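Local atomic coordinates of protein pid-3 (Caenorhabditis elegans, PDB entry 7OCX), a protein that takes part in piRNA biogenesis in the nematode as a component of the PETISCO complex, where its RNA recognition motif domain pairs with that of TOFU-6. Residues Leu15-Tyr20 with Ala49-Glu54; Leu24-Ile29 with Ile41-Ala46; Gln31-Tyr36 with Tyr60-Asp65; Asp10-Leu15 with Glu54-Val59. All coordinates share one frame; numbering follows the deposited sequence.

Interaction 1: Leu15-Tyr20 with Ala49-Glu54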
loop_
_atom_site.group_PDB
_atom_site.type_symbol
_atom_site.label_atom_id
_atom_site.label_comp_id
_atom_site.label_asym_id
_atom_site.label_seq_id
_atom_site.Cartn_x
_atom_site.Cartn_y
_atom_site.Cartn_z
ATOM N N LEU B 15 -7.387 -15.261 -1.621
ATOM C CA LEU B 15 -6.294 -15.637 -0.751
ATOM C C LEU B 15 -6.683 -15.352 0.687
ATOM O O LEU B 15 -7.630 -14.609 0.969
ATOM C CB LEU B 15 -5.009 -14.914 -1.138
ATOM C CG LEU B 15 -4.932 -13.384 -1.057
ATOM C CD1 LEU B 15 -4.858 -12.935 0.367
ATOM C CD2 LEU B 15 -3.690 -13.006 -1.824
ATOM N N LYS B 16 -5.969 -16.016 1.582
ATOM C CA LYS B 16 -6.022 -15.803 3.018
ATOM C C LYS B 16 -4.780 -15.038 3.425
ATOM O O LYS B 16 -3.680 -15.359 2.974
ATOM C CB LYS B 16 -6.050 -17.122 3.802
ATOM C CG LYS B 16 -7.269 -17.995 3.617
ATOM C CD LYS B 16 -7.386 -19.006 4.771
ATOM C CE LYS B 16 -8.117 -20.288 4.348
ATOM N NZ LYS B 16 -7.571 -21.537 4.975
ATOM N N ILE B 17 -4.949 -14.027 4.266
ATOM C CA ILE B 17 -3.826 -13.266 4.803
ATOM C C ILE B 17 -4.037 -13.094 6.302
ATOM O O ILE B 17 -5.162 -12.851 6.753
ATOM C CB ILE B 17 -3.672 -11.908 4.083
ATOM C CG1 ILE B 17 -2.498 -11.118 4.672
ATOM C CG2 ILE B 17 -4.977 -11.104 4.128
ATOM C CD1 ILE B 17 -2.016 -10.024 3.754
ATOM N N SER B 18 -2.965 -13.251 7.082
ATOM C CA SER B 18 -3.078 -13.176 8.532
ATOM C C SER B 18 -1.736 -12.718 9.091
ATOM O O SER B 18 -0.718 -12.731 8.392
ATOM C CB SER B 18 -3.496 -14.517 9.142
ATOM O OG SER B 18 -2.554 -15.553 8.906
ATOM N N GLY B 19 -1.762 -12.243 10.343
ATOM C CA GLY B 19 -0.556 -11.880 11.051
ATOM C C GLY B 19 -0.269 -10.396 11.140
ATOM O O GLY B 19 0.640 -10.019 11.892
ATOM N N TYR B 20 -0.994 -9.562 10.387
ATOM C CA TYR B 20 -0.795 -8.132 10.397
ATOM C C TYR B 20 -1.361 -7.520 11.667
ATOM O O TYR B 20 -2.061 -8.174 12.437
ATOM C CB TYR B 20 -1.451 -7.500 9.175
ATOM C CG TYR B 20 -2.871 -7.960 8.945
ATOM C CD1 TYR B 20 -3.921 -7.491 9.714
ATOM C CD2 TYR B 20 -3.147 -8.942 7.990
ATOM C CE1 TYR B 20 -5.232 -7.934 9.505
ATOM C CE2 TYR B 20 -4.449 -9.404 7.783
ATOM C CZ TYR B 20 -5.486 -8.894 8.543
ATOM O OH TYR B 20 -6.765 -9.332 8.323
ATOM N N ALA B 49 -7.896 -12.118 7.251
ATOM C CA ALA B 49 -8.955 -11.805 6.309
ATOM C C ALA B 49 -8.871 -12.744 5.119
ATOM O O ALA B 49 -7.885 -13.466 4.926
ATOM C CB ALA B 49 -8.870 -10.349 5.845
ATOM N N VAL B 50 -9.944 -12.759 4.335
ATOM C CA VAL B 50 -9.959 -13.416 3.036
ATOM C C VAL B 50 -10.128 -12.329 1.978
ATOM O O VAL B 50 -10.995 -11.457 2.116
ATOM C CB VAL B 50 -11.070 -14.478 2.942
ATOM C CG1 VAL B 50 -11.128 -14.949 1.499
ATOM C CG2 VAL B 50 -10.834 -15.658 3.900
ATOM N N VAL B 51 -9.300 -12.362 0.937
ATOM C CA VAL B 51 -9.204 -11.257 -0.017
ATOM C C VAL B 51 -9.455 -11.799 -1.409
ATOM O O VAL B 51 -8.880 -12.822 -1.786
ATOM C CB VAL B 51 -7.823 -10.572 0.039
ATOM C CG1 VAL B 51 -7.719 -9.500 -1.014
ATOM C CG2 VAL B 51 -7.573 -10.075 1.431
ATOM N N ALA B 52 -10.289 -11.110 -2.175
ATOM C CA ALA B 52 -10.464 -11.417 -3.589
ATOM C C ALA B 52 -9.611 -10.439 -4.389
ATOM O O ALA B 52 -9.798 -9.224 -4.285
ATOM C CB ALA B 52 -11.933 -11.338 -3.996
ATOM N N LEU B 53 -8.637 -10.967 -5.116
ATOM C CA LEU B 53 -7.824 -10.216 -6.054
ATOM C C LEU B 53 -8.405 -10.393 -7.447
ATOM O O LEU B 53 -9.351 -11.147 -7.660
ATOM C CB LEU B 53 -6.364 -10.656 -5.992
ATOM C CG LEU B 53 -5.564 -10.566 -4.690
ATOM C CD1 LEU B 53 -4.159 -11.024 -4.954
ATOM C CD2 LEU B 53 -5.586 -9.129 -4.183
ATOM N N GLU B 54 -7.813 -9.722 -8.422
ATOM C CA GLU B 54 -8.403 -9.703 -9.758
ATOM C C GLU B 54 -8.418 -11.095 -10.400
ATOM O O GLU B 54 -9.382 -11.457 -11.083
ATOM C CB GLU B 54 -7.623 -8.706 -10.624
ATOM C CG GLU B 54 -8.097 -8.514 -12.058
ATOM C CD GLU B 54 -9.533 -8.061 -12.153
ATOM O OE1 GLU B 54 -10.081 -7.572 -11.137
ATOM O OE2 GLU B 54 -10.115 -8.177 -13.257
#

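Interaction 2: Leu24-Ile29 with Ile41-Ala46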
loop_
_atom_site.group_PDB
_atom_site.type_symbol
_atom_site.label_atom_id
_atom_site.label_comp_id
_atom_site.label_asym_id
_atom_site.label_seq_id
_atom_site.Cartn_x
_atom_site.Cartn_y
_atom_site.Cartn_z
ATOM N N LEU B 24 -5.819 -3.030 11.877
ATOM C CA LEU B 24 -5.957 -2.646 10.474
ATOM C C LEU B 24 -7.404 -2.744 10.011
ATOM O O LEU B 24 -8.134 -3.663 10.388
ATOM C CB LEU B 24 -5.090 -3.515 9.572
ATOM C CG LEU B 24 -3.581 -3.348 9.532
ATOM C CD1 LEU B 24 -3.125 -4.062 8.266
ATOM C CD2 LEU B 24 -3.160 -1.934 9.471
ATOM N N ASN B 25 -7.823 -1.806 9.167
ATOM C CA ASN B 25 -9.144 -1.885 8.571
ATOM C C ASN B 25 -8.991 -2.444 7.161
ATOM O O ASN B 25 -7.887 -2.771 6.704
ATOM C CB ASN B 25 -9.868 -0.534 8.561
ATOM C CG ASN B 25 -9.108 0.541 7.807
ATOM O OD1 ASN B 25 -8.285 0.241 6.940
ATOM N ND2 ASN B 25 -9.458 1.805 8.062
ATOM N N THR B 26 -10.108 -2.542 6.443
ATOM C CA THR B 26 -10.022 -3.181 5.134
ATOM C C THR B 26 -9.099 -2.428 4.190
ATOM O O THR B 26 -8.378 -3.040 3.399
ATOM C CB THR B 26 -11.404 -3.358 4.512
ATOM O OG1 THR B 26 -12.034 -2.092 4.331
ATOM C CG2 THR B 26 -12.254 -4.215 5.408
ATOM N N PHE B 27 -9.108 -1.091 4.234
ATOM C CA PHE B 27 -8.204 -0.370 3.371
ATOM C C PHE B 27 -6.753 -0.669 3.725
ATOM O O PHE B 27 -5.897 -0.771 2.840
ATOM C CB PHE B 27 -8.480 1.119 3.497
ATOM C CG PHE B 27 -9.775 1.547 2.880
ATOM C CD1 PHE B 27 -9.975 1.434 1.529
ATOM C CD2 PHE B 27 -10.769 2.083 3.640
ATOM C CE1 PHE B 27 -11.136 1.879 0.946
ATOM C CE2 PHE B 27 -11.951 2.519 3.061
ATOM C CZ PHE B 27 -12.126 2.418 1.711
ATOM N N GLY B 28 -6.463 -0.824 5.014
ATOM C CA GLY B 28 -5.100 -1.109 5.421
ATOM C C GLY B 28 -4.632 -2.478 4.959
ATOM O O GLY B 28 -3.460 -2.649 4.614
ATOM N N ILE B 29 -5.539 -3.457 4.951
ATOM C CA ILE B 29 -5.231 -4.783 4.420
ATOM C C ILE B 29 -4.947 -4.681 2.930
ATOM O O ILE B 29 -3.970 -5.243 2.427
ATOM C CB ILE B 29 -6.385 -5.753 4.736
ATOM C CG1 ILE B 29 -6.525 -5.948 6.254
ATOM C CG2 ILE B 29 -6.170 -7.096 4.018
ATOM C CD1 ILE B 29 -7.797 -6.605 6.654
ATOM N N ILE B 41 -12.802 -7.634 0.340
ATOM C CA ILE B 41 -12.127 -8.140 1.524
ATOM C C ILE B 41 -13.181 -8.520 2.547
ATOM O O ILE B 41 -14.070 -7.721 2.854
ATOM C CB ILE B 41 -11.152 -7.120 2.144
ATOM C CG1 ILE B 41 -10.081 -6.720 1.133
ATOM C CG2 ILE B 41 -10.561 -7.721 3.414
ATOM C CD1 ILE B 41 -9.097 -5.657 1.646
ATOM N N THR B 42 -13.057 -9.728 3.094
ATOM C CA THR B 42 -13.880 -10.188 4.204
ATOM C C THR B 42 -12.984 -10.403 5.418
ATOM O O THR B 42 -12.138 -11.301 5.422
ATOM C CB THR B 42 -14.619 -11.470 3.843
ATOM O OG1 THR B 42 -15.456 -11.243 2.705
ATOM C CG2 THR B 42 -15.475 -11.927 4.996
ATOM N N ILE B 43 -13.173 -9.583 6.447
ATOM C CA ILE B 43 -12.419 -9.750 7.679
ATOM C C ILE B 43 -12.923 -10.985 8.410
ATOM O O ILE B 43 -14.136 -11.251 8.476
ATOM C CB ILE B 43 -12.531 -8.471 8.529
ATOM C CG1 ILE B 43 -11.648 -7.379 7.906
ATOM C CG2 ILE B 43 -12.098 -8.707 9.962
ATOM C CD1 ILE B 43 -11.721 -6.020 8.581
ATOM N N THR B 44 -11.986 -11.776 8.921
ATOM C CA THR B 44 -12.285 -13.037 9.594
ATOM C C THR B 44 -11.730 -13.050 11.007
ATOM O O THR B 44 -11.824 -14.069 11.693
ATOM C CB THR B 44 -11.708 -14.214 8.804
ATOM O OG1 THR B 44 -10.280 -14.130 8.804
ATOM C CG2 THR B 44 -12.228 -14.195 7.378
ATOM N N GLY B 45 -11.162 -11.937 11.449
ATOM C CA GLY B 45 -10.646 -11.772 12.790
ATOM C C GLY B 45 -9.809 -10.520 12.785
ATOM O O GLY B 45 -9.530 -9.944 11.739
ATOM N N ALA B 46 -9.421 -10.093 13.984
ATOM C CA ALA B 46 -8.581 -8.906 14.110
ATOM C C ALA B 46 -7.363 -8.954 13.198
ATOM O O ALA B 46 -6.945 -7.923 12.655
ATOM C CB ALA B 46 -8.110 -8.756 15.555
HETATM O O HOH W 1 -8.495 -6.051 11.370
#

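Interaction 3: Gln31-Tyr36 with Tyr60-Asp65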
loop_
_atom_site.group_PDB
_atom_site.type_symbol
_atom_site.label_atom_id
_atom_site.label_comp_id
_atom_site.label_asym_id
_atom_site.label_seq_id
_atom_site.Cartn_x
_atom_site.Cartn_y
_atom_site.Cartn_z
ATOM N N GLN B 31 -3.701 -2.105 1.462
ATOM C CA GLN B 31 -2.401 -1.461 1.355
ATOM C C GLN B 31 -1.259 -2.469 1.522
ATOM O O GLN B 31 -0.207 -2.328 0.885
ATOM C CB GLN B 31 -2.296 -0.310 2.367
ATOM C CG GLN B 31 -3.241 0.880 2.039
ATOM C CD GLN B 31 -3.218 1.945 3.124
ATOM O OE1 GLN B 31 -3.259 1.620 4.309
ATOM N NE2 GLN B 31 -3.270 3.216 2.729
ATOM N N LEU B 32 -1.442 -3.488 2.361
ATOM C CA LEU B 32 -0.424 -4.535 2.500
ATOM C C LEU B 32 -0.155 -5.254 1.177
ATOM O O LEU B 32 0.958 -5.766 0.944
ATOM C CB LEU B 32 -0.846 -5.564 3.544
ATOM C CG LEU B 32 -1.009 -5.140 5.006
ATOM C CD1 LEU B 32 -1.581 -6.313 5.807
ATOM C CD2 LEU B 32 0.323 -4.672 5.506
ATOM N N LEU B 33 -1.164 -5.312 0.306
ATOM C CA LEU B 33 -1.115 -6.072 -0.932
ATOM C C LEU B 33 -0.779 -5.235 -2.154
ATOM O O LEU B 33 -0.846 -5.760 -3.279
ATOM C CB LEU B 33 -2.459 -6.780 -1.154
ATOM C CG LEU B 33 -2.801 -7.796 -0.078
ATOM C CD1 LEU B 33 -4.269 -8.236 -0.158
ATOM C CD2 LEU B 33 -1.922 -9.069 -0.160
ATOM N N THR B 34 -0.443 -3.963 -1.972
ATOM C CA THR B 34 0.038 -3.138 -3.069
ATOM C C THR B 34 1.137 -3.873 -3.820
ATOM O O THR B 34 2.075 -4.380 -3.187
ATOM C CB THR B 34 0.596 -1.820 -2.536
ATOM O OG1 THR B 34 -0.440 -1.197 -1.789
ATOM C CG2 THR B 34 1.027 -0.896 -3.671
ATOM N N PRO B 35 1.094 -3.906 -5.164
ATOM C CA PRO B 35 0.177 -3.177 -6.066
ATOM C C PRO B 35 -0.996 -3.992 -6.630
ATOM O O PRO B 35 -1.637 -3.522 -7.552
ATOM C CB PRO B 35 1.117 -2.771 -7.208
ATOM C CG PRO B 35 2.024 -3.981 -7.342
ATOM C CD PRO B 35 2.194 -4.534 -5.919
ATOM N N TYR B 36 -1.262 -5.188 -6.106
ATOM C CA TYR B 36 -2.248 -6.078 -6.709
ATOM C C TYR B 36 -3.663 -5.540 -6.549
ATOM O O TYR B 36 -3.987 -4.829 -5.589
ATOM C CB TYR B 36 -2.114 -7.501 -6.120
ATOM C CG TYR B 36 -0.727 -8.014 -6.384
ATOM C CD1 TYR B 36 -0.351 -8.403 -7.670
ATOM C CD2 TYR B 36 0.237 -8.061 -5.379
ATOM C CE1 TYR B 36 0.922 -8.827 -7.949
ATOM C CE2 TYR B 36 1.516 -8.488 -5.652
ATOM C CZ TYR B 36 1.853 -8.868 -6.943
ATOM O OH TYR B 36 3.120 -9.292 -7.239
ATOM N N TYR B 60 -1.206 -15.761 -7.179
ATOM C CA TYR B 60 0.073 -16.461 -7.149
ATOM C C TYR B 60 1.212 -15.524 -6.753
ATOM O O TYR B 60 2.054 -15.866 -5.909
ATOM C CB TYR B 60 0.334 -17.095 -8.512
ATOM C CG TYR B 60 1.636 -17.844 -8.605
ATOM C CD1 TYR B 60 1.737 -19.169 -8.198
ATOM C CD2 TYR B 60 2.791 -17.199 -9.053
ATOM C CE1 TYR B 60 2.941 -19.849 -8.286
ATOM C CE2 TYR B 60 3.990 -17.864 -9.129
ATOM C CZ TYR B 60 4.067 -19.191 -8.737
ATOM O OH TYR B 60 5.255 -19.871 -8.805
ATOM N N GLN B 61 1.264 -14.343 -7.366
ATOM C CA GLN B 61 2.343 -13.395 -7.083
ATOM C C GLN B 61 2.243 -12.802 -5.679
ATOM O O GLN B 61 3.271 -12.553 -5.032
ATOM C CB GLN B 61 2.332 -12.273 -8.126
ATOM C CG GLN B 61 2.573 -12.800 -9.542
ATOM C CD GLN B 61 2.320 -11.741 -10.599
ATOM O OE1 GLN B 61 3.235 -11.044 -11.027
ATOM N NE2 GLN B 61 1.080 -11.660 -11.051
ATOM N N ALA B 62 1.022 -12.564 -5.194
ATOM C CA ALA B 62 0.866 -12.028 -3.846
ATOM C C ALA B 62 1.354 -13.023 -2.806
ATOM O O ALA B 62 1.981 -12.639 -1.819
ATOM C CB ALA B 62 -0.594 -11.656 -3.573
ATOM N N VAL B 63 1.045 -14.308 -2.983
ATOM C CA VAL B 63 1.593 -15.306 -2.069
ATOM C C VAL B 63 3.117 -15.266 -2.091
ATOM O O VAL B 63 3.776 -15.229 -1.041
ATOM C CB VAL B 63 1.060 -16.710 -2.420
ATOM C CG1 VAL B 63 1.745 -17.771 -1.542
ATOM C CG2 VAL B 63 -0.457 -16.767 -2.272
ATOM N N GLN B 64 3.703 -15.243 -3.289
ATOM C CA GLN B 64 5.157 -15.244 -3.389
ATOM C C GLN B 64 5.746 -13.992 -2.755
ATOM O O GLN B 64 6.768 -14.064 -2.067
ATOM C CB GLN B 64 5.546 -15.389 -4.860
ATOM C CG GLN B 64 7.009 -15.226 -5.239
ATOM C CD GLN B 64 7.251 -15.558 -6.721
ATOM O OE1 GLN B 64 7.232 -14.672 -7.580
ATOM N NE2 GLN B 64 7.444 -16.839 -7.021
ATOM N N ASP B 65 5.099 -12.834 -2.956
ATOM C CA ASP B 65 5.669 -11.586 -2.457
ATOM C C ASP B 65 5.545 -11.458 -0.941
ATOM O O ASP B 65 6.402 -10.832 -0.296
ATOM C CB ASP B 65 4.978 -10.357 -3.062
ATOM C CG ASP B 65 5.326 -10.097 -4.513
ATOM O OD1 ASP B 65 6.162 -10.812 -5.087
ATOM O OD2 ASP B 65 4.715 -9.132 -5.068
#

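Interaction 4: Asp10-Leu15 with Glu54-Val59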
loop_
_atom_site.group_PDB
_atom_site.type_symbol
_atom_site.label_atom_id
_atom_site.label_comp_id
_atom_site.label_asym_id
_atom_site.label_seq_id
_atom_site.Cartn_x
_atom_site.Cartn_y
_atom_site.Cartn_z
ATOM N N ASP B 10 -14.986 -16.347 -7.515
ATOM C CA ASP B 10 -14.367 -17.631 -7.795
ATOM C C ASP B 10 -13.221 -17.873 -6.833
ATOM O O ASP B 10 -12.390 -16.995 -6.603
ATOM C CB ASP B 10 -13.860 -17.671 -9.230
ATOM C CG ASP B 10 -14.970 -17.540 -10.226
ATOM O OD1 ASP B 10 -15.794 -18.477 -10.326
ATOM O OD2 ASP B 10 -15.068 -16.474 -10.866
ATOM N N GLN B 11 -13.158 -19.087 -6.299
ATOM C CA GLN B 11 -12.153 -19.372 -5.287
ATOM C C GLN B 11 -10.733 -19.174 -5.815
ATOM O O GLN B 11 -9.828 -18.827 -5.036
ATOM C CB GLN B 11 -12.371 -20.791 -4.790
ATOM C CG GLN B 11 -11.541 -21.147 -3.616
ATOM C CD GLN B 11 -12.023 -22.407 -3.002
ATOM O OE1 GLN B 11 -12.794 -22.388 -2.035
ATOM N NE2 GLN B 11 -11.605 -23.534 -3.572
ATOM N N GLU B 12 -10.516 -19.338 -7.133
ATOM C CA GLU B 12 -9.160 -19.148 -7.660
ATOM C C GLU B 12 -8.697 -17.696 -7.542
ATOM O O GLU B 12 -7.494 -17.429 -7.684
ATOM C CB GLU B 12 -9.064 -19.611 -9.120
ATOM C CG GLU B 12 -9.770 -18.724 -10.150
ATOM C CD GLU B 12 -9.562 -19.253 -11.585
ATOM O OE1 GLU B 12 -9.395 -20.480 -11.748
ATOM O OE2 GLU B 12 -9.567 -18.457 -12.547
ATOM N N ASN B 13 -9.605 -16.757 -7.288
ATOM C CA ASN B 13 -9.232 -15.364 -7.110
ATOM C C ASN B 13 -8.973 -14.995 -5.662
ATOM O O ASN B 13 -8.751 -13.822 -5.376
ATOM C CB ASN B 13 -10.301 -14.418 -7.660
ATOM C CG ASN B 13 -10.581 -14.620 -9.114
ATOM O OD1 ASN B 13 -9.690 -14.980 -9.876
ATOM N ND2 ASN B 13 -11.824 -14.375 -9.524
ATOM N N MET B 14 -9.003 -15.940 -4.736
ATOM C CA MET B 14 -9.010 -15.584 -3.326
ATOM C C MET B 14 -7.770 -16.052 -2.607
ATOM O O MET B 14 -7.162 -17.076 -2.941
ATOM C CB MET B 14 -10.278 -16.143 -2.660
ATOM C CG MET B 14 -11.456 -15.256 -3.016
ATOM S SD MET B 14 -13.028 -16.104 -3.110
ATOM C CE MET B 14 -12.808 -17.443 -1.959
ATOM N N LEU B 15 -7.387 -15.261 -1.621
ATOM C CA LEU B 15 -6.294 -15.637 -0.751
ATOM C C LEU B 15 -6.683 -15.352 0.687
ATOM O O LEU B 15 -7.630 -14.609 0.969
ATOM C CB LEU B 15 -5.009 -14.914 -1.138
ATOM C CG LEU B 15 -4.932 -13.384 -1.057
ATOM C CD1 LEU B 15 -4.858 -12.935 0.367
ATOM C CD2 LEU B 15 -3.690 -13.006 -1.824
ATOM N N GLU B 54 -7.813 -9.722 -8.422
ATOM C CA GLU B 54 -8.403 -9.703 -9.758
ATOM C C GLU B 54 -8.418 -11.095 -10.400
ATOM O O GLU B 54 -9.382 -11.457 -11.083
ATOM C CB GLU B 54 -7.623 -8.706 -10.624
ATOM C CG GLU B 54 -8.097 -8.514 -12.058
ATOM C CD GLU B 54 -9.533 -8.061 -12.153
ATOM O OE1 GLU B 54 -10.081 -7.572 -11.137
ATOM O OE2 GLU B 54 -10.115 -8.177 -13.257
ATOM N N ASN B 55 -7.365 -11.885 -10.196
ATOM C CA ASN B 55 -7.280 -13.176 -10.877
ATOM C C ASN B 55 -6.215 -14.043 -10.220
ATOM O O ASN B 55 -5.509 -13.622 -9.294
ATOM C CB ASN B 55 -7.000 -12.978 -12.379
ATOM C CG ASN B 55 -5.674 -12.262 -12.641
ATOM O OD1 ASN B 55 -4.637 -12.635 -12.089
ATOM N ND2 ASN B 55 -5.714 -11.205 -13.467
ATOM N N LYS B 56 -6.102 -15.269 -10.731
ATOM C CA LYS B 56 -5.256 -16.275 -10.110
ATOM C C LYS B 56 -3.783 -15.937 -10.261
ATOM O O LYS B 56 -2.964 -16.362 -9.442
ATOM C CB LYS B 56 -5.546 -17.642 -10.720
ATOM C CG LYS B 56 -5.334 -17.700 -12.227
ATOM C CD LYS B 56 -5.785 -19.018 -12.861
ATOM C CE LYS B 56 -5.530 -19.038 -14.371
ATOM N NZ LYS B 56 -6.053 -20.273 -15.017
ATOM N N PHE B 57 -3.416 -15.171 -11.287
ATOM C CA PHE B 57 -2.008 -14.790 -11.425
ATOM C C PHE B 57 -1.601 -13.816 -10.346
ATOM O O PHE B 57 -0.497 -13.913 -9.801
ATOM C CB PHE B 57 -1.750 -14.182 -12.788
ATOM C CG PHE B 57 -2.181 -15.059 -13.897
ATOM C CD1 PHE B 57 -1.423 -16.155 -14.250
ATOM C CD2 PHE B 57 -3.361 -14.818 -14.555
ATOM C CE1 PHE B 57 -1.827 -16.976 -15.260
ATOM C CE2 PHE B 57 -3.772 -15.634 -15.566
ATOM C CZ PHE B 57 -2.996 -16.724 -15.923
ATOM N N GLN B 58 -2.483 -12.872 -10.027
ATOM C CA GLN B 58 -2.215 -11.947 -8.948
ATOM C C GLN B 58 -2.206 -12.665 -7.602
ATOM O O GLN B 58 -1.357 -12.371 -6.749
ATOM C CB GLN B 58 -3.208 -10.781 -9.011
ATOM C CG GLN B 58 -3.045 -9.976 -10.311
ATOM C CD GLN B 58 -3.676 -8.597 -10.244
ATOM O OE1 GLN B 58 -3.741 -8.001 -9.169
ATOM N NE2 GLN B 58 -4.138 -8.082 -11.385
ATOM N N VAL B 59 -3.079 -13.654 -7.411
ATOM C CA VAL B 59 -2.995 -14.454 -6.189
ATOM C C VAL B 59 -1.636 -15.127 -6.097
ATOM O O VAL B 59 -0.965 -15.072 -5.064
ATOM C CB VAL B 59 -4.125 -15.494 -6.142
ATOM C CG1 VAL B 59 -3.916 -16.501 -5.001
ATOM C CG2 VAL B 59 -5.466 -14.830 -5.976
HETATM O O HOH W 2 -8.378 -16.185 -12.379
#

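Interaction 1: Leu15-Tyr20 with Ala49-Glu54
In L15, chi1 63° sets CG between the backbone N and the carbonyl carbon, and chi2 73° then directs the methyls to V51 and L53; I17 has CG1 anti to the backbone N (chi1 179°), with CG2 placed where it meets A49 and V51. The two strands are the central pair of an RNA recognition motif, first and third in chain order, running antiparallel. Four backbone hydrogen bonds join them. L15 and V51 form one hydrogen-bonded pair, with V51 N to L15 O at 2.8 Å; I17 and A49 form the other, with A49 N to I17 O at 2.9 Å. K16 and V50 make the non-hydrogen-bonded pair between them.

L15, I17, A49 and V51 face the helices, and all are apolar, as the core requires. L15 lies side by side with V51, its CD1 3.8 Å from V51 CB. Its other methyl, CD2, reaches on to L53 CD1 at 3.7 Å, so the leucine fork spans two residues of the partner strand. I17 CG2 slants across to V51 CG2 at 3.9 Å, and I17 and V51 both pack on L33. Beta-branched residues suit this extended backbone. K16 and V50 emerge on the other face, the one that binds RNA in canonical members of the family; the long lysine leads away from V50.

A49 is small enough to admit the phenol of Y20. The backbone N of A49 lies at the edge of the ring, near its plane, and Y20 OH comes to 3.4 Å from A49 CB.

Interaction 2: Leu24-Ile29 with Ile41-Ala46
T26 and I29 meet I41 and I43 through aliphatic side-chain groups; the flat group nearby is the N25 carboxamide at the start of the helix. Its OD1 takes the N-H of G28 at 2.9 Å, nearly in line with the C=O bond, and N25 is thereby the N-cap. Its ND2 donates to V38 O of the second subunit, so the cap also ties the two copies together.

The contact itself is aliphatic. T26 places CG2 anti to its carbonyl carbon, and this methyl meets I43 CD1 at 3.7 Å, the two side chains crossing at about a right angle. I29 divides its branches: CG2 lies 4.0 Å from I41 CD1, and CD1 lies 4.1 Å from I43 CG1. Isoleucine suits position 29, because its two branches serve different neighbours. I41 CD1 also comes within 3.2 Å of T26 O. Farther along, a water lies 2.6 Å from L24 O and 2.7 Å from A46 O.

Helix 26-32 thus rests on strand 38-45, an outermost strand of the sheet within this chain; I29 and I41 both continue onto A49 of strand 48-53, and F27 of the second subunit packs against T26 and I41.

Interaction 3: Gln31-Tyr36 with Tyr60-Asp65
Y36 gives its hydroxyl proton to D65, with OH 2.7 Å from OD2. The hydroxyl comes from above the carboxylate plane, 44° out of it, while OD2 lies at the edge of the phenol ring, in its plane. The same hydroxyl lies 3.2 Å from Q61 CB, and ring atom CE1 is 3.7 Å from that methylene. Q61 and D65 are one helical turn apart, joined by the backbone bond from D65 N to Q61 O, which is why a single phenol end can touch both. Between them in sequence, A62 lies beneath the ring: its N is 4.1 Å from the ring plane, toward the rim, and an alanine is small enough to let the ring come close to the helix. P35 CD lies over the opposite face, toward the rim.

A phenylalanine here would keep the ring but not the hydroxyl, and would probably leave D65 OD2 without its donor and the carboxylate freer to turn.

In the RNA recognition motif both helices pack on one face of the sheet, and residues 33-36 form the link leaving the first helix, laid against the second. L33 CD2 reaches A62 CB at 4.5 Å. The cis peptide before P35 and the bond from Y36 N to L33 O shape the link, and T34 N and OG1 both donate to Q31 O, from the same face of its plane. K42 of the TOFU-6 chain packs on Y36 and D65, and Q61 NE2 donates to V43 O of that chain.

Interaction 4: Asp10-Leu15 with Glu54-Val59
K56 crosses E12 with its chain extended beyond CG. Its CB lies 3.6 Å from E12 O, its CG sits 4.1 Å above the centre of the F57 ring, and its CD is 3.8 Å from E12 OE2. NZ passes that carboxylate and forms a salt bridge with D30 of the TOFU-6 chain; lysine suits the place, its methylenes packing while its charge reaches the partner.

One water is gripped three ways: it donates to E12 OE2 at 2.6 Å and to N13 OD1 at 3.1 Å, and accepts from K56 N at 3.0 Å. The carboxylate is thus linked to the start of the helix, whose dipole would probably favour its negative charge. N13 OD1 lies 3.2 Å from N55 CA. An alanine in place of N13 would remove this oxygen and would probably leave the water held by two partners.

V59 CG2 packs on N13 O at 3.5 Å. N55 OD1 accepts from Q58 N, the capping bond of an N-cap, while its ND2 donates to S44 O of the TOFU-6 chain; the whole is the capped start of the second helix of an RNA recognition motif, set against the 3-10 turn before the first strand.

How the interactions relate
Interaction 1 is the centre of the domain, and the others surround it. Interaction 2 adds the edge strand, V50 N probably bonding to T42 O at 2.9 Å, while Y20 OH packs on I29 CD1. Interaction 3 reaches the core from the second helix, A62 CB lying 3.8 Å from L15 CD2. Interaction 4 shares L15 and E54 with interaction 1 and extends its ladder through a probable bond from L53 N to N13 O. Interactions 2 and 4 stand about 17 Å apart, centre to centre. Interactions 2 and 3 touch the second subunit; TOFU-6 meets the helix of interactions 3 and 4 and also A46 of interaction 2.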